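Local coordinates for protein leucine aminopeptidase 2 (Saccharomyces cerevisiae, PDB 2XPZ) that cleaves amino-terminal residues from short peptides, preferring di- and tripeptides, as a zinc-dependent M1 aminopeptidase that also has low epoxide hydrolase activity, at residues A[128-133]-A[141-146]; A[229-234]-A[267-272]; A[236-241]-A[287-292]. All coordinates share one frame; numbering follows the deposited sequence.

Interaction 1: residues A[128-133]-A[141-146]; sequences QWLNSK and YVFSQL
W129 and V142 meet across a non-hydrogen-bonded antiparallel pair, with CG2 of V142 set over the six-membered ring of W129, 3.6 Å from its centroid and only 7° off the ring normal. That methyl stands anti to the backbone N of V142 (CG1 at chi1 64°), beside the carbonyl carbon, and this turns it to the indole in a CH-pi contact; CB of V142 backs it over CE3 and CZ3. On the other face of the sheet Q128, L130, Y141 and F143 gather. CB of Q128 lies over one face of the F143 phenyl, offset toward the rim, 3.8 Å from the centroid, while CD1 of L130 comes to the ring's edge, 4.1 Å from CE2 of F143. F143 holds its CG between backbone N and carbonyl carbon (chi1 64°), which swings the ring across toward Q128. The backbones form a beta hairpin, strands 127-130 and 141-144, at one side of a four-stranded antiparallel sheet. Q128 N donates to F143 O at 2.9 Å, nearly along the C=O axis, and L130 N to Y141 O at 3.1 Å; the return bond from F143 N to Q128 O is weak. Farther out, the Q128 chain bends at chi2 and carries its amide off the phenyl, where OE1 accepts from H619 NE2 and the side chain touches Y273 of the substrate site. Its NE2 also reaches a water, weakly, and that water donates to Q145 O at 2.6 Å; Q145 and L146 themselves belong to the substrate site. Strand 209-211 continues the sheet beyond 141-144 through backbone bonds of V142 with S211 and S144 with I209.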
loop_
_atom_site.group_PDB
_atom_site.type_symbol
_atom_site.label_atom_id
_atom_site.label_comp_id
_atom_site.label_asym_id
_atom_site.label_seq_id
_atom_site.Cartn_x
_atom_site.Cartn_y
_atom_site.Cartn_z
ATOM N N GLN A 128 12.049 -9.050 -5.431
ATOM C CA GLN A 128 12.789 -8.960 -4.176
ATOM C C GLN A 128 13.208 -10.350 -3.740
ATOM O O GLN A 128 12.368 -11.220 -3.539
ATOM C CB GLN A 128 11.926 -8.344 -3.072
ATOM C CG GLN A 128 11.399 -6.976 -3.369
ATOM C CD GLN A 128 12.504 -6.038 -3.727
ATOM O OE1 GLN A 128 13.646 -6.215 -3.299
ATOM N NE2 GLN A 128 12.185 -5.032 -4.524
ATOM N N TRP A 129 14.507 -10.564 -3.589
ATOM C CA TRP A 129 14.987 -11.880 -3.212
ATOM C C TRP A 129 15.474 -11.857 -1.780
ATOM O O TRP A 129 16.168 -10.936 -1.348
ATOM C CB TRP A 129 16.086 -12.367 -4.157
ATOM C CG TRP A 129 15.617 -12.486 -5.566
ATOM C CD1 TRP A 129 15.568 -11.494 -6.495
ATOM C CD2 TRP A 129 15.118 -13.665 -6.210
ATOM N NE1 TRP A 129 15.065 -11.976 -7.676
ATOM C CE2 TRP A 129 14.783 -13.307 -7.528
ATOM C CE3 TRP A 129 14.926 -14.986 -5.800
ATOM C CZ2 TRP A 129 14.264 -14.227 -8.440
ATOM C CZ3 TRP A 129 14.411 -15.896 -6.713
ATOM C CH2 TRP A 129 14.088 -15.512 -8.013
ATOM N N LEU A 130 15.077 -12.878 -1.040
ATOM C CA LEU A 130 15.539 -13.069 0.322
ATOM C C LEU A 130 16.220 -14.418 0.380
ATOM O O LEU A 130 15.699 -15.388 -0.151
ATOM C CB LEU A 130 14.345 -12.996 1.284
ATOM C CG LEU A 130 13.608 -11.653 1.166
ATOM C CD1 LEU A 130 12.422 -11.612 2.083
ATOM C CD2 LEU A 130 14.567 -10.511 1.462
ATOM N N ASN A 131 17.400 -14.481 0.984
ATOM C CA ASN A 131 18.063 -15.771 1.164
ATOM C C ASN A 131 17.472 -16.524 2.368
ATOM O O ASN A 131 16.418 -16.156 2.885
ATOM C CB ASN A 131 19.584 -15.613 1.261
ATOM C CG ASN A 131 19.997 -14.763 2.425
ATOM O OD1 ASN A 131 19.413 -14.870 3.489
ATOM N ND2 ASN A 131 20.982 -13.881 2.224
ATOM N N SER A 132 18.140 -17.572 2.814
ATOM C CA SER A 132 17.590 -18.462 3.833
ATOM C C SER A 132 17.807 -17.939 5.275
ATOM O O SER A 132 17.178 -18.416 6.235
ATOM C CB SER A 132 18.241 -19.832 3.666
ATOM O OG SER A 132 17.685 -20.773 4.541
ATOM N N LYS A 133 18.702 -16.963 5.414
ATOM C CA LYS A 133 18.964 -16.282 6.676
ATOM C C LYS A 133 17.886 -15.224 6.926
ATOM O O LYS A 133 17.712 -14.744 8.052
ATOM C CB LYS A 133 20.337 -15.608 6.592
ATOM C CG LYS A 133 21.423 -16.191 7.494
ATOM C CD LYS A 133 22.659 -15.292 7.543
ATOM C CE LYS A 133 23.208 -14.996 6.150
ATOM N NZ LYS A 133 24.302 -13.977 6.167
ATOM N N TYR A 141 12.931 -17.110 -0.417
ATOM C CA TYR A 141 11.626 -16.523 -0.688
ATOM C C TYR A 141 11.806 -15.527 -1.802
ATOM O O TYR A 141 12.869 -14.934 -1.939
ATOM C CB TYR A 141 11.105 -15.803 0.546
ATOM C CG TYR A 141 9.643 -15.406 0.516
ATOM C CD1 TYR A 141 9.262 -14.092 0.265
ATOM C CD2 TYR A 141 8.652 -16.326 0.791
ATOM C CE1 TYR A 141 7.939 -13.719 0.270
ATOM C CE2 TYR A 141 7.324 -15.960 0.791
ATOM C CZ TYR A 141 6.977 -14.658 0.530
ATOM O OH TYR A 141 5.657 -14.288 0.530
ATOM N N VAL A 142 10.781 -15.360 -2.619
ATOM C CA VAL A 142 10.779 -14.269 -3.578
ATOM C C VAL A 142 9.371 -13.727 -3.727
ATOM O O VAL A 142 8.406 -14.488 -3.751
ATOM C CB VAL A 142 11.332 -14.672 -4.965
ATOM C CG1 VAL A 142 10.446 -15.726 -5.633
ATOM C CG2 VAL A 142 11.472 -13.438 -5.846
ATOM N N PHE A 143 9.262 -12.405 -3.792
ATOM C CA PHE A 143 7.997 -11.742 -4.066
ATOM C C PHE A 143 8.259 -10.576 -5.002
ATOM O O PHE A 143 9.355 -10.030 -5.020
ATOM C CB PHE A 143 7.293 -11.298 -2.767
ATOM C CG PHE A 143 8.036 -10.251 -1.976
ATOM C CD1 PHE A 143 7.730 -8.906 -2.122
ATOM C CD2 PHE A 143 9.010 -10.609 -1.060
ATOM C CE1 PHE A 143 8.399 -7.938 -1.398
ATOM C CE2 PHE A 143 9.682 -9.642 -0.332
ATOM C CZ PHE A 143 9.379 -8.305 -0.504
ATOM N N SER A 144 7.268 -10.228 -5.814
ATOM C CA SER A 144 7.361 -9.053 -6.674
ATOM C C SER A 144 6.676 -7.832 -6.051
ATOM O O SER A 144 5.656 -7.954 -5.364
ATOM C CB SER A 144 6.760 -9.343 -8.055
ATOM O OG SER A 144 5.346 -9.423 -7.977
ATOM N N GLN A 145 7.251 -6.660 -6.305
ATOM C CA GLN A 145 6.629 -5.379 -5.990
ATOM C C GLN A 145 6.636 -4.512 -7.259
ATOM O O GLN A 145 7.644 -3.887 -7.598
ATOM C CB GLN A 145 7.413 -4.675 -4.873
ATOM C CG GLN A 145 7.028 -3.232 -4.641
ATOM C CD GLN A 145 5.676 -3.110 -4.010
ATOM O OE1 GLN A 145 4.698 -2.795 -4.685
ATOM N NE2 GLN A 145 5.600 -3.386 -2.710
ATOM N N LEU A 146 5.506 -4.425 -7.940
ATOM C CA LEU A 146 5.534 -3.917 -9.297
ATOM C C LEU A 146 5.151 -2.437 -9.429
ATOM O O LEU A 146 5.616 -1.743 -10.346
ATOM C CB LEU A 146 4.651 -4.784 -10.209
ATOM C CG LEU A 146 5.378 -5.867 -11.011
ATOM C CD1 LEU A 146 6.441 -6.581 -10.177
ATOM C CD2 LEU A 146 4.403 -6.861 -11.604
HETATM O O HOH W 1 10.104 -3.852 -6.834
#

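Interaction 2: residues A[229-234]-A[267-272]; sequences PFRLKD and NVDSYP
A salt bridge, R231 to D269, in a largely buried contact, ties the 3-10 segment that leads into helix 232-240 to the loop that follows strand 264-266. The guanidinium gives both terminal nitrogens to the carboxylate: NH1 donates to OD1 of D269 at 3.1 Å, and NH2 reaches OD2 of D269 at 2.8 Å, a hydrogen bond that is weak but part of the salt bridge. Although D269 sits at the guanidinium edge, the two planes are 54° apart; NH1 therefore meets OD1 on its syn side but 34° out of the carboxylate plane. R231 extends from the backbone with CG anti to N (chi1 -159°) and bends at chi3 to present this edge. Its neighbour F230 lays CZ over one guanidinium face, and the same CZ approaches OD2 of D269 edge-on at 3.8 Å, with ring and carboxylate nearly coplanar. D269 occupies the first central position (i+1) of a type I beta turn, V268 to Y271, closed by Y271 N to V268 O. This turn runs into P272, the first residue of a substrate-binding run. R231 has a second acidic partner: NH2 also forms a salt bridge with E228, which probably helps to hold the guanidinium's orientation.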
loop_
_atom_site.group_PDB
_atom_site.type_symbol
_atom_site.label_atom_id
_atom_site.label_comp_id
_atom_site.label_asym_id
_atom_site.label_seq_id
_atom_site.Cartn_x
_atom_site.Cartn_y
_atom_site.Cartn_z
ATOM N N PRO A 229 4.818 -22.044 7.229
ATOM C CA PRO A 229 4.075 -23.026 8.027
ATOM C C PRO A 229 4.067 -22.741 9.522
ATOM O O PRO A 229 3.047 -22.957 10.164
ATOM C CB PRO A 229 4.803 -24.342 7.728
ATOM C CG PRO A 229 5.379 -24.144 6.371
ATOM C CD PRO A 229 5.811 -22.697 6.358
ATOM N N PHE A 230 5.171 -22.266 10.079
ATOM C CA PHE A 230 5.212 -22.098 11.519
ATOM C C PHE A 230 4.203 -21.070 11.957
ATOM O O PHE A 230 3.706 -21.108 13.079
ATOM C CB PHE A 230 6.583 -21.652 11.961
ATOM C CG PHE A 230 6.903 -20.244 11.600
ATOM C CD1 PHE A 230 6.422 -19.191 12.360
ATOM C CD2 PHE A 230 7.711 -19.967 10.529
ATOM C CE1 PHE A 230 6.733 -17.884 12.038
ATOM C CE2 PHE A 230 8.023 -18.670 10.202
ATOM C CZ PHE A 230 7.539 -17.626 10.953
ATOM N N ARG A 231 3.912 -20.145 11.055
ATOM C CA ARG A 231 3.079 -18.992 11.361
ATOM C C ARG A 231 1.669 -19.228 10.884
ATOM O O ARG A 231 0.825 -18.355 10.980
ATOM C CB ARG A 231 3.629 -17.765 10.649
ATOM C CG ARG A 231 3.182 -16.461 11.244
ATOM C CD ARG A 231 3.183 -15.374 10.200
ATOM N NE ARG A 231 4.445 -15.332 9.489
ATOM C CZ ARG A 231 5.520 -14.717 9.950
ATOM N NH1 ARG A 231 5.466 -14.099 11.119
ATOM N NH2 ARG A 231 6.638 -14.725 9.244
ATOM N N LEU A 232 1.417 -20.420 10.371
ATOM C CA LEU A 232 0.193 -20.679 9.641
ATOM C C LEU A 232 -1.060 -20.634 10.505
ATOM O O LEU A 232 -2.032 -19.968 10.162
ATOM C CB LEU A 232 0.287 -22.012 8.901
ATOM C CG LEU A 232 -0.990 -22.396 8.158
ATOM C CD1 LEU A 232 -1.329 -21.343 7.119
ATOM C CD2 LEU A 232 -0.838 -23.761 7.526
ATOM N N LYS A 233 -1.054 -21.349 11.618
ATOM C CA LYS A 233 -2.235 -21.366 12.475
ATOM C C LYS A 233 -2.491 -20.004 13.138
ATOM O O LYS A 233 -3.635 -19.618 13.365
ATOM C CB LYS A 233 -2.135 -22.494 13.508
ATOM C CG LYS A 233 -2.546 -23.856 12.966
ATOM C CD LYS A 233 -1.637 -24.953 13.478
ATOM C CE LYS A 233 -2.432 -26.201 13.830
ATOM N NZ LYS A 233 -1.544 -27.371 14.078
ATOM N N ASP A 234 -1.416 -19.280 13.435
ATOM C CA ASP A 234 -1.520 -17.925 13.947
ATOM C C ASP A 234 -2.200 -16.952 12.990
ATOM O O ASP A 234 -3.193 -16.325 13.345
ATOM C CB ASP A 234 -0.140 -17.415 14.326
ATOM C CG ASP A 234 0.325 -17.969 15.653
ATOM O OD1 ASP A 234 -0.538 -18.455 16.415
ATOM O OD2 ASP A 234 1.538 -17.919 15.936
ATOM N N ASN A 267 3.614 -12.252 4.094
ATOM C CA ASN A 267 4.982 -12.408 3.619
ATOM C C ASN A 267 6.002 -12.787 4.669
ATOM O O ASN A 267 5.679 -12.945 5.837
ATOM C CB ASN A 267 5.440 -11.145 2.909
ATOM C CG ASN A 267 4.862 -11.031 1.545
ATOM O OD1 ASN A 267 5.359 -11.629 0.590
ATOM N ND2 ASN A 267 3.778 -10.296 1.440
ATOM N N VAL A 268 7.251 -12.933 4.251
ATOM C CA VAL A 268 8.257 -13.342 5.202
ATOM C C VAL A 268 8.518 -12.196 6.150
ATOM O O VAL A 268 8.166 -11.061 5.858
ATOM C CB VAL A 268 9.563 -13.790 4.552
ATOM C CG1 VAL A 268 9.391 -15.194 4.053
ATOM C CG2 VAL A 268 9.960 -12.867 3.430
ATOM N N ASP A 269 9.151 -12.504 7.278
ATOM C CA ASP A 269 9.405 -11.524 8.344
ATOM C C ASP A 269 10.310 -10.344 7.913
ATOM O O ASP A 269 10.380 -9.312 8.592
ATOM C CB ASP A 269 10.058 -12.186 9.566
ATOM C CG ASP A 269 9.131 -13.149 10.304
ATOM O OD1 ASP A 269 8.273 -12.686 11.115
ATOM O OD2 ASP A 269 9.277 -14.380 10.061
ATOM N N SER A 270 11.002 -10.516 6.800
ATOM C CA SER A 270 12.108 -9.692 6.346
ATOM C C SER A 270 11.563 -8.742 5.293
ATOM O O SER A 270 12.269 -7.860 4.771
ATOM C CB SER A 270 13.070 -10.693 5.734
ATOM O OG SER A 270 14.010 -10.149 4.880
ATOM N N TYR A 271 10.287 -8.967 4.997
ATOM C CA TYR A 271 9.447 -8.141 4.141
ATOM C C TYR A 271 9.413 -6.731 4.667
ATOM O O TYR A 271 8.981 -6.492 5.785
ATOM C CB TYR A 271 8.042 -8.750 4.108
ATOM C CG TYR A 271 7.045 -8.052 3.185
ATOM C CD1 TYR A 271 7.085 -8.244 1.812
ATOM C CD2 TYR A 271 6.061 -7.197 3.690
ATOM C CE1 TYR A 271 6.172 -7.601 0.962
ATOM C CE2 TYR A 271 5.145 -6.552 2.847
ATOM C CZ TYR A 271 5.201 -6.755 1.483
ATOM O OH TYR A 271 4.291 -6.124 0.644
ATOM N N PRO A 272 9.931 -5.791 3.885
ATOM C CA PRO A 272 10.177 -4.495 4.507
ATOM C C PRO A 272 9.037 -3.528 4.262
ATOM O O PRO A 272 9.001 -2.448 4.856
ATOM C CB PRO A 272 11.430 -4.004 3.789
ATOM C CG PRO A 272 11.543 -4.862 2.533
ATOM C CD PRO A 272 10.383 -5.819 2.491
#

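Interaction 3: residues A[236-241]-A[287-292]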
loop_
_atom_site.group_PDB
_atom_site.type_symbol
_atom_site.label_atom_id
_atom_site.label_comp_id
_atom_site.label_asym_id
_atom_site.label_seq_id
_atom_site.Cartn_x
_atom_site.Cartn_y
_atom_site.Cartn_z
ATOM N N GLN A 236 -4.005 -17.643 10.481
ATOM C CA GLN A 236 -5.372 -18.087 10.234
ATOM C C GLN A 236 -6.289 -17.586 11.320
ATOM O O GLN A 236 -7.407 -17.175 11.053
ATOM C CB GLN A 236 -5.470 -19.613 10.154
ATOM C CG GLN A 236 -6.878 -20.104 9.796
ATOM C CD GLN A 236 -7.069 -21.605 9.967
ATOM O OE1 GLN A 236 -6.243 -22.291 10.563
ATOM N NE2 GLN A 236 -8.173 -22.117 9.447
ATOM N N TRP A 237 -5.817 -17.622 12.555
ATOM C CA TRP A 237 -6.630 -17.146 13.663
ATOM C C TRP A 237 -6.843 -15.627 13.531
ATOM O O TRP A 237 -7.913 -15.097 13.821
ATOM C CB TRP A 237 -6.004 -17.542 15.012
ATOM C CG TRP A 237 -6.880 -17.206 16.185
ATOM C CD1 TRP A 237 -7.861 -17.984 16.729
ATOM C CD2 TRP A 237 -6.867 -15.991 16.945
ATOM N NE1 TRP A 237 -8.462 -17.327 17.778
ATOM C CE2 TRP A 237 -7.867 -16.101 17.933
ATOM C CE3 TRP A 237 -6.110 -14.816 16.882
ATOM C CZ2 TRP A 237 -8.125 -15.086 18.856
ATOM C CZ3 TRP A 237 -6.370 -13.811 17.793
ATOM C CH2 TRP A 237 -7.368 -13.951 18.769
ATOM N N GLU A 238 -5.824 -14.936 13.053
ATOM C CA GLU A 238 -5.878 -13.494 12.965
ATOM C C GLU A 238 -6.973 -13.051 12.004
ATOM O O GLU A 238 -7.790 -12.195 12.315
ATOM C CB GLU A 238 -4.526 -12.972 12.495
ATOM C CG GLU A 238 -4.220 -11.593 13.001
ATOM C CD GLU A 238 -4.049 -11.556 14.504
ATOM O OE1 GLU A 238 -3.629 -12.576 15.091
ATOM O OE2 GLU A 238 -4.332 -10.499 15.095
ATOM N N PHE A 239 -6.986 -13.655 10.831
ATOM C CA PHE A 239 -7.850 -13.219 9.754
ATOM C C PHE A 239 -9.218 -13.875 9.774
ATOM O O PHE A 239 -10.180 -13.303 9.288
ATOM C CB PHE A 239 -7.176 -13.525 8.427
ATOM C CG PHE A 239 -5.849 -12.861 8.257
ATOM C CD1 PHE A 239 -5.711 -11.510 8.483
ATOM C CD2 PHE A 239 -4.748 -13.575 7.834
ATOM C CE1 PHE A 239 -4.495 -10.884 8.308
ATOM C CE2 PHE A 239 -3.534 -12.949 7.661
ATOM C CZ PHE A 239 -3.413 -11.603 7.906
ATOM N N GLU A 240 -9.307 -15.071 10.345
ATOM C CA GLU A 240 -10.467 -15.941 10.128
ATOM C C GLU A 240 -11.786 -15.464 10.718
ATOM O O GLU A 240 -12.846 -15.954 10.339
ATOM C CB GLU A 240 -10.180 -17.388 10.580
ATOM C CG GLU A 240 -10.116 -17.600 12.096
ATOM C CD GLU A 240 -9.933 -19.063 12.508
ATOM O OE1 GLU A 240 -9.309 -19.831 11.753
ATOM O OE2 GLU A 240 -10.406 -19.446 13.598
ATOM N N ASN A 241 -11.738 -14.521 11.642
ATOM C CA ASN A 241 -12.962 -14.068 12.288
ATOM C C ASN A 241 -13.620 -12.903 11.549
ATOM O O ASN A 241 -14.840 -12.753 11.579
ATOM C CB ASN A 241 -12.678 -13.676 13.740
ATOM C CG ASN A 241 -13.949 -13.429 14.547
ATOM O OD1 ASN A 241 -14.750 -14.343 14.769
ATOM N ND2 ASN A 241 -14.125 -12.193 15.007
ATOM N N THR A 287 3.436 -7.988 10.625
ATOM C CA THR A 287 3.136 -7.112 11.757
ATOM C C THR A 287 1.634 -6.896 11.837
ATOM O O THR A 287 1.141 -6.138 12.677
ATOM C CB THR A 287 3.863 -5.747 11.681
ATOM O OG1 THR A 287 3.276 -4.923 10.664
ATOM C CG2 THR A 287 5.353 -5.932 11.412
ATOM N N LEU A 288 0.923 -7.584 11.026
ATOM C CA LEU A 288 -0.531 -7.599 11.109
ATOM C C LEU A 288 -0.949 -8.641 12.101
ATOM O O LEU A 288 -2.035 -8.595 12.667
ATOM C CB LEU A 288 -1.173 -7.891 9.748
ATOM C CG LEU A 288 -1.172 -6.864 8.611
ATOM C CD1 LEU A 288 -2.375 -7.112 7.702
ATOM C CD2 LEU A 288 -1.171 -5.422 9.133
ATOM N N ILE A 289 -0.071 -9.606 12.305
ATOM C CA ILE A 289 -0.351 -10.672 13.257
ATOM C C ILE A 289 -0.090 -10.219 14.698
ATOM O O ILE A 289 1.052 -10.189 15.138
ATOM C CB ILE A 289 0.540 -11.903 13.012
ATOM C CG1 ILE A 289 0.420 -12.328 11.551
ATOM C CG2 ILE A 289 0.064 -13.015 13.936
ATOM C CD1 ILE A 289 -1.015 -12.411 11.033
ATOM N N ALA A 290 -1.135 -9.834 15.427
ATOM C CA ALA A 290 -0.997 -9.307 16.812
ATOM C C ALA A 290 -1.402 -10.345 17.850
ATOM O O ALA A 290 -1.020 -10.262 19.017
ATOM C CB ALA A 290 -1.831 -8.082 17.000
ATOM N N HIS A 291 -2.154 -11.269 17.477
ATOM C CA HIS A 291 -2.599 -12.348 18.356
ATOM C C HIS A 291 -3.832 -11.933 19.169
ATOM O O HIS A 291 -4.280 -12.658 20.057
ATOM C CB HIS A 291 -1.446 -12.874 19.233
ATOM C CG HIS A 291 -0.350 -13.535 18.443
ATOM N ND1 HIS A 291 0.899 -12.973 18.282
ATOM C CD2 HIS A 291 -0.337 -14.691 17.742
ATOM C CE1 HIS A 291 1.639 -13.764 17.524
ATOM N NE2 HIS A 291 0.915 -14.810 17.181
ATOM N N ASP A 292 -4.387 -10.769 18.833
ATOM C CA ASP A 292 -5.627 -10.302 19.441
ATOM C C ASP A 292 -6.580 -9.682 18.422
ATOM O O ASP A 292 -7.681 -9.270 18.773
ATOM C CB ASP A 292 -5.351 -9.343 20.614
ATOM C CG ASP A 292 -4.680 -8.054 20.184
ATOM O OD1 ASP A 292 -4.633 -7.791 18.970
ATOM O OD2 ASP A 292 -4.207 -7.298 21.068
HETATM O O HOH W 2 -4.069 -8.269 14.035
#
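Helix 232-240 grips the loop between strand 282-284 and helix 299-304 through one buried carboxylate, that of E238. Its OE1 accepts from H291 N at 3.1 Å, on the syn side and 29° out of the carboxylate plane, while OE2 takes weak bonds from H291 N and A290 N. A water donates to both E238 OE2 and L288 O, each at 2.5 Å, and R293 N adds another weak bond at OE2. CG of E238 stands anti to its N (chi1 -151°), and a bend at chi2 (66°) brings the carboxylate to the N-H groups of A290 and H291; nearer the backbone, CB packs 3.8 Å from CD1 of I289. The same CD1 lies 4.0 Å from CZ of F239, the two side chains crossing at about a right angle. At the outer end, W237 CZ3 comes 3.3 Å from H291 O. Replacing E238 with an alanine would probably leave the amides of A290 and H291 without their acceptor, and free this bend of the loop to shift. An acidic helix side chain thus accepts backbone N-H groups of the loop that leads to the HExxH helix, the zinc-binding signature of the M1 peptidases.

Interactions 1 and 2 touch directly, their centres 13 Å apart: the hydroxyl OH of Y141 lies 2.7 Å from OD1 of N267, a probable hydrogen bond, and F143 CZ packs 3.3 Å from Y271 CD1. The hairpin thus meets the loop that carries P272, and substrate-site residues lie in both contacts. Interactions 2 and 3 share helix 232-240, with centres 12 Å apart, and D234 OD2 approaches H291 NE2 in a weak hydrogen bond. Interactions 1 and 3 do not touch, their nearest atoms being about 12 Å apart. The side chains of N267 and L288 lie about 14 and 12 Å from the zinc, and that of L288 is about 6 Å from catalytic E302.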